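Local atomic coordinates of general Secretion Pathway Protein (Vibrio vulnificus, PDB entry 4G54), a protein that forms a periplasmic part of the type II secretion system and, through a putative peptidoglycan-binding domain, probably attaches the machinery to the cell wall. Residues A[59-64]-A[133-138]; A[79-84]-A[92-97]. All coordinates share one frame; numbering follows the deposited sequence.

Contact 1. Residues A[59-64]-A[133-138]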
# COMPACT_ATOMS: atom_id res chain seq x y z
N ILE A 59 -6.66 -5.95 -8.57
CA ILE A 59 -7.29 -5.04 -7.59
C ILE A 59 -6.29 -4.00 -7.05
O ILE A 59 -6.70 -3.05 -6.44
CB ILE A 59 -7.96 -5.76 -6.43
CG1 ILE A 59 -6.89 -6.57 -5.66
CG2 ILE A 59 -9.05 -6.70 -7.10
CD1 ILE A 59 -7.23 -6.85 -4.16
N PHE A 60 -5.00 -4.14 -7.36
CA PHE A 60 -4.03 -3.18 -6.86
C PHE A 60 -4.07 -1.89 -7.63
O PHE A 60 -4.26 -1.87 -8.90
CB PHE A 60 -2.59 -3.73 -6.84
CG PHE A 60 -2.22 -4.51 -5.62
CD1 PHE A 60 -2.76 -5.75 -5.42
CD2 PHE A 60 -1.35 -3.97 -4.64
CE1 PHE A 60 -2.48 -6.49 -4.29
CE2 PHE A 60 -1.01 -4.71 -3.54
CZ PHE A 60 -1.58 -5.93 -3.29
N GLN A 61 -3.89 -0.77 -6.92
CA GLN A 61 -3.65 0.55 -7.53
C GLN A 61 -2.16 0.79 -7.50
O GLN A 61 -1.47 0.40 -6.55
CB GLN A 61 -4.26 1.63 -6.64
CG GLN A 61 -4.72 2.90 -7.21
CD GLN A 61 -5.88 2.70 -8.16
OE1 GLN A 61 -7.12 2.66 -7.80
NE2 GLN A 61 -5.53 2.66 -9.38
N CYS A 62 -1.65 1.48 -8.53
CA CYS A 62 -0.22 1.85 -8.62
C CYS A 62 -0.22 3.32 -8.96
O CYS A 62 -0.95 3.74 -9.87
CB CYS A 62 0.45 1.03 -9.73
SG CYS A 62 2.30 1.31 -9.63
N GLN A 63 0.50 4.14 -8.16
CA GLN A 63 0.49 5.60 -8.41
C GLN A 63 1.89 6.15 -8.14
O GLN A 63 2.47 5.84 -7.07
CB GLN A 63 -0.58 6.24 -7.45
CG GLN A 63 -0.88 7.68 -7.56
CD GLN A 63 -1.84 8.12 -6.39
OE1 GLN A 63 -1.49 7.95 -5.24
NE2 GLN A 63 -2.99 8.71 -6.71
N VAL A 64 2.41 7.02 -9.02
CA VAL A 64 3.66 7.76 -8.76
C VAL A 64 3.25 9.07 -8.09
O VAL A 64 2.23 9.72 -8.46
CB VAL A 64 4.38 8.02 -10.07
CG1 VAL A 64 5.59 8.92 -9.82
CG2 VAL A 64 4.89 6.71 -10.75
N PRO A 133 -9.85 -3.15 -3.72
CA PRO A 133 -10.94 -3.94 -4.28
C PRO A 133 -12.26 -3.21 -4.45
O PRO A 133 -13.10 -3.68 -5.25
CB PRO A 133 -11.10 -5.05 -3.27
CG PRO A 133 -10.70 -4.47 -1.92
CD PRO A 133 -9.45 -3.68 -2.42
N LEU A 134 -12.42 -2.06 -3.75
CA LEU A 134 -13.70 -1.34 -3.80
C LEU A 134 -13.55 -0.07 -4.60
O LEU A 134 -12.83 0.87 -4.17
CB LEU A 134 -14.25 -1.01 -2.40
CG LEU A 134 -14.30 -2.21 -1.48
CD1 LEU A 134 -14.97 -1.77 -0.07
CD2 LEU A 134 -15.24 -3.29 -2.13
N ARG A 135 -14.10 -0.07 -5.79
CA ARG A 135 -13.82 1.03 -6.73
C ARG A 135 -15.10 1.67 -7.19
O ARG A 135 -15.05 2.49 -8.13
CB ARG A 135 -13.12 0.49 -8.00
CG ARG A 135 -11.79 -0.22 -7.67
CD ARG A 135 -10.65 0.52 -8.11
NE ARG A 135 -9.41 -0.25 -7.90
CZ ARG A 135 -8.43 -0.28 -8.76
NH1 ARG A 135 -8.55 0.40 -9.92
NH2 ARG A 135 -7.28 -0.96 -8.43
N GLU A 136 -16.23 1.28 -6.58
CA GLU A 136 -17.53 1.90 -6.90
C GLU A 136 -18.27 2.34 -5.64
O GLU A 136 -18.10 1.73 -4.54
CB GLU A 136 -18.43 0.88 -7.62
CG GLU A 136 -17.78 0.57 -8.94
CD GLU A 136 -18.53 -0.46 -9.77
OE1 GLU A 136 -19.76 -0.39 -9.91
OE2 GLU A 136 -17.83 -1.27 -10.45
N THR A 137 -19.12 3.37 -5.78
CA THR A 137 -19.76 3.86 -4.59
C THR A 137 -20.71 2.87 -3.96
O THR A 137 -21.52 2.25 -4.68
CB THR A 137 -20.51 5.16 -4.98
OG1 THR A 137 -19.49 6.10 -5.37
CG2 THR A 137 -21.32 5.71 -3.85
N LEU A 138 -20.58 2.77 -2.62
CA LEU A 138 -21.48 1.89 -1.85
C LEU A 138 -22.38 2.77 -0.94
O LEU A 138 -21.88 3.72 -0.31
CB LEU A 138 -20.62 0.93 -1.01
CG LEU A 138 -19.67 0.08 -1.94
CD1 LEU A 138 -18.88 -0.69 -0.96
CD2 LEU A 138 -20.40 -0.95 -2.86

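Contact 2. Residues A[79-84]-A[92-97]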
# COMPACT_ATOMS: atom_id res chain seq x y z
N LEU A 79 6.60 1.49 0.29
CA LEU A 79 6.61 2.27 -0.96
C LEU A 79 7.85 1.96 -1.72
O LEU A 79 8.88 1.44 -1.13
CB LEU A 79 6.70 3.82 -0.61
CG LEU A 79 5.45 4.34 0.09
CD1 LEU A 79 5.68 5.79 0.45
CD2 LEU A 79 4.20 4.30 -0.78
N LEU A 80 7.88 2.30 -3.04
CA LEU A 80 9.15 2.20 -3.81
C LEU A 80 9.72 3.63 -3.94
O LEU A 80 8.96 4.54 -4.37
CB LEU A 80 8.85 1.64 -5.21
CG LEU A 80 10.13 1.41 -6.07
CD1 LEU A 80 10.93 0.16 -5.52
CD2 LEU A 80 9.65 1.12 -7.52
N LEU A 81 10.98 3.82 -3.48
CA LEU A 81 11.57 5.16 -3.52
C LEU A 81 12.38 5.26 -4.82
O LEU A 81 13.12 4.35 -5.18
CB LEU A 81 12.56 5.37 -2.34
CG LEU A 81 11.92 5.18 -0.97
CD1 LEU A 81 13.00 5.56 0.06
CD2 LEU A 81 10.66 6.01 -0.81
N THR A 82 12.29 6.38 -5.53
CA THR A 82 13.18 6.65 -6.66
C THR A 82 14.38 7.36 -6.09
O THR A 82 14.24 8.49 -5.51
CB THR A 82 12.46 7.54 -7.72
OG1 THR A 82 11.25 6.88 -8.20
CG2 THR A 82 13.41 7.79 -8.96
N LEU A 83 15.57 6.80 -6.34
CA LEU A 83 16.83 7.47 -5.93
C LEU A 83 17.46 8.11 -7.18
O LEU A 83 17.36 7.56 -8.29
CB LEU A 83 17.75 6.48 -5.27
CG LEU A 83 17.17 5.73 -4.03
CD1 LEU A 83 18.30 4.90 -3.36
CD2 LEU A 83 16.56 6.72 -3.06
N GLN A 84 18.06 9.29 -7.02
CA GLN A 84 18.63 9.99 -8.19
C GLN A 84 20.03 10.41 -7.75
O GLN A 84 20.22 10.85 -6.62
CB GLN A 84 17.74 11.18 -8.72
CG GLN A 84 16.20 11.15 -8.27
CD GLN A 84 15.10 11.78 -9.21
OE1 GLN A 84 15.40 12.29 -10.32
NE2 GLN A 84 13.78 11.73 -8.74
N VAL A 92 14.41 1.63 -4.73
CA VAL A 92 14.60 0.79 -3.54
C VAL A 92 13.28 0.75 -2.76
O VAL A 92 12.49 1.68 -2.82
CB VAL A 92 15.78 1.34 -2.67
CG1 VAL A 92 15.44 2.71 -2.00
CG2 VAL A 92 16.19 0.35 -1.68
N VAL A 93 12.97 -0.40 -2.16
CA VAL A 93 11.76 -0.51 -1.36
C VAL A 93 11.96 0.08 -0.00
O VAL A 93 12.92 -0.27 0.71
CB VAL A 93 11.25 -1.97 -1.29
CG1 VAL A 93 10.13 -2.10 -0.24
CG2 VAL A 93 10.77 -2.40 -2.70
N LEU A 94 11.04 0.98 0.40
CA LEU A 94 11.03 1.46 1.80
C LEU A 94 10.09 0.53 2.54
O LEU A 94 8.89 0.46 2.26
CB LEU A 94 10.48 2.91 1.84
CG LEU A 94 10.24 3.47 3.26
CD1 LEU A 94 11.52 3.71 3.94
CD2 LEU A 94 9.47 4.81 3.13
N LEU A 95 10.64 -0.16 3.56
CA LEU A 95 9.84 -1.08 4.35
C LEU A 95 9.33 -0.40 5.55
O LEU A 95 8.15 -0.64 5.91
CB LEU A 95 10.73 -2.34 4.76
CG LEU A 95 10.10 -3.36 5.70
CD1 LEU A 95 8.96 -4.10 4.99
CD2 LEU A 95 11.23 -4.36 6.11
N GLU A 96 10.18 0.34 6.29
CA GLU A 96 9.65 1.10 7.44
C GLU A 96 10.44 2.38 7.62
O GLU A 96 11.50 2.52 7.09
CB GLU A 96 9.62 0.30 8.70
CG GLU A 96 10.92 -0.27 9.08
CD GLU A 96 10.72 -1.22 10.32
OE1 GLU A 96 11.02 -2.42 10.26
OE2 GLU A 96 10.20 -0.72 11.35
N VAL A 97 9.88 3.26 8.41
CA VAL A 97 10.44 4.61 8.51
C VAL A 97 10.13 5.17 9.87
O VAL A 97 9.01 4.95 10.41
CB VAL A 97 9.87 5.55 7.41
CG1 VAL A 97 8.27 5.57 7.36
CG2 VAL A 97 10.43 6.99 7.61

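Contact 1. Residues A[59-64]-A[133-138]
Ile-59 and Pro-133 mark the place where the backbones of 59-64 and 133-138 come nearest, their CA atoms 5.0 Å apart; from there strand 60-66 runs into the sheet of the peptidase C39-like domain, while 133-138, which has no regular secondary structure, leads on toward helix 145-158. The contact joins the beginning of that strand to a loop that packs, through Pro-133 and Leu-134, on helices 145-158 and 193-202, which are consistent with the putative peptidoglycan-binding domain. Apolar packing is light: Ile-59 CD1 lies 4.2 Å from Pro-133 CD. Arg-135 supplies most of the rest. Its side chain bends at chi2, which sets CD, and reaches back to the residue just before strand 60-66, where Arg-135 NH2 donates to Ile-59 O at 2.9 Å with an N-H...O angle of 151°. The donor stands above the carbonyl plane of Ile-59, 73° out of it, yet that oxygen lies close to the guanidinium plane. Further hydrogen bonds, from NE to Met-132 O and between NH1 and Ser-56 OG, would fix the rotation of the guanidinium. The amide of Gln-61 is tilted 41° from the guanidinium, and its OE1 sits over the centre of one face, 3.4 Å from Arg-135 CZ.

Contact 2. Residues A[79-84]-A[92-97]
Val-92 O accepts the N-H of Leu-81 at 2.7 Å, a bond with an angle of 169° at the hydrogen and a donor that lies nearly on the extension of the carbonyl bond. Leu-80 CA makes a CA-H...O contact to Val-92 O at 3.5 Å, and Leu-80 CD1 also touches that oxygen. CG of Leu-80 stands anti to the backbone N (chi1 -176°), and chi2 then sets CD1 against Val-92 O and Val-93 CG2. The return bond, from Val-92 N to Leu-81 O, closes this hydrogen-bonded pair, and Leu-79 with Leu-94 forms a second such pair. Between them Leu-80 and Val-93 make a non-hydrogen-bonded pair, their CA atoms 4.5 Å apart. This is the antiparallel beta hairpin of strands 79-85 and 88-97, in the interior of the domain's sheet; the axes of the two short segments run at 133°, well short of exactly antiparallel. Just past the paired residues, Leu-95 and Glu-96 both face Val-103 of strand 101-105, a classic beta bulge in the pairing of strand 88-97 with its other neighbour. On the face bearing Leu-79, Leu-81, Val-92 and Leu-94, helix 69-73 adds Leu-72 against Leu-79 and Leu-94. Leu-81 crosses Leu-94 at a slant, Leu-81 CG to Leu-94 CB 3.9 Å. Val-92 CG1 touches both Leu-81 CB and Leu-83 CD1, the latter at 3.9 Å.

Contacts 1 and 2 both reach the same six-stranded antiparallel sheet but use it differently. Contact 2 pairs two inner strands, 79-85 and 88-97, whereas contact 1 begins on strand 60-66, the outermost on one side within this chain. Strand 125-131 lies between 60-66 and 79-85 and bonds to both: Gln-61 pairs with Trp-130, Leu-80 with Thr-127. The centres of the two contacts are about 22 Å apart, on opposite sides of the chain's centre, and their nearest atoms remain about 6 Å from each other, without touching. In sequence, both strands of contact 2 fall between the two segments of contact 1. Contact 2 is buried; contact 1, partly buried, lies where strand 60-66 meets the loop leading to helix 145-158.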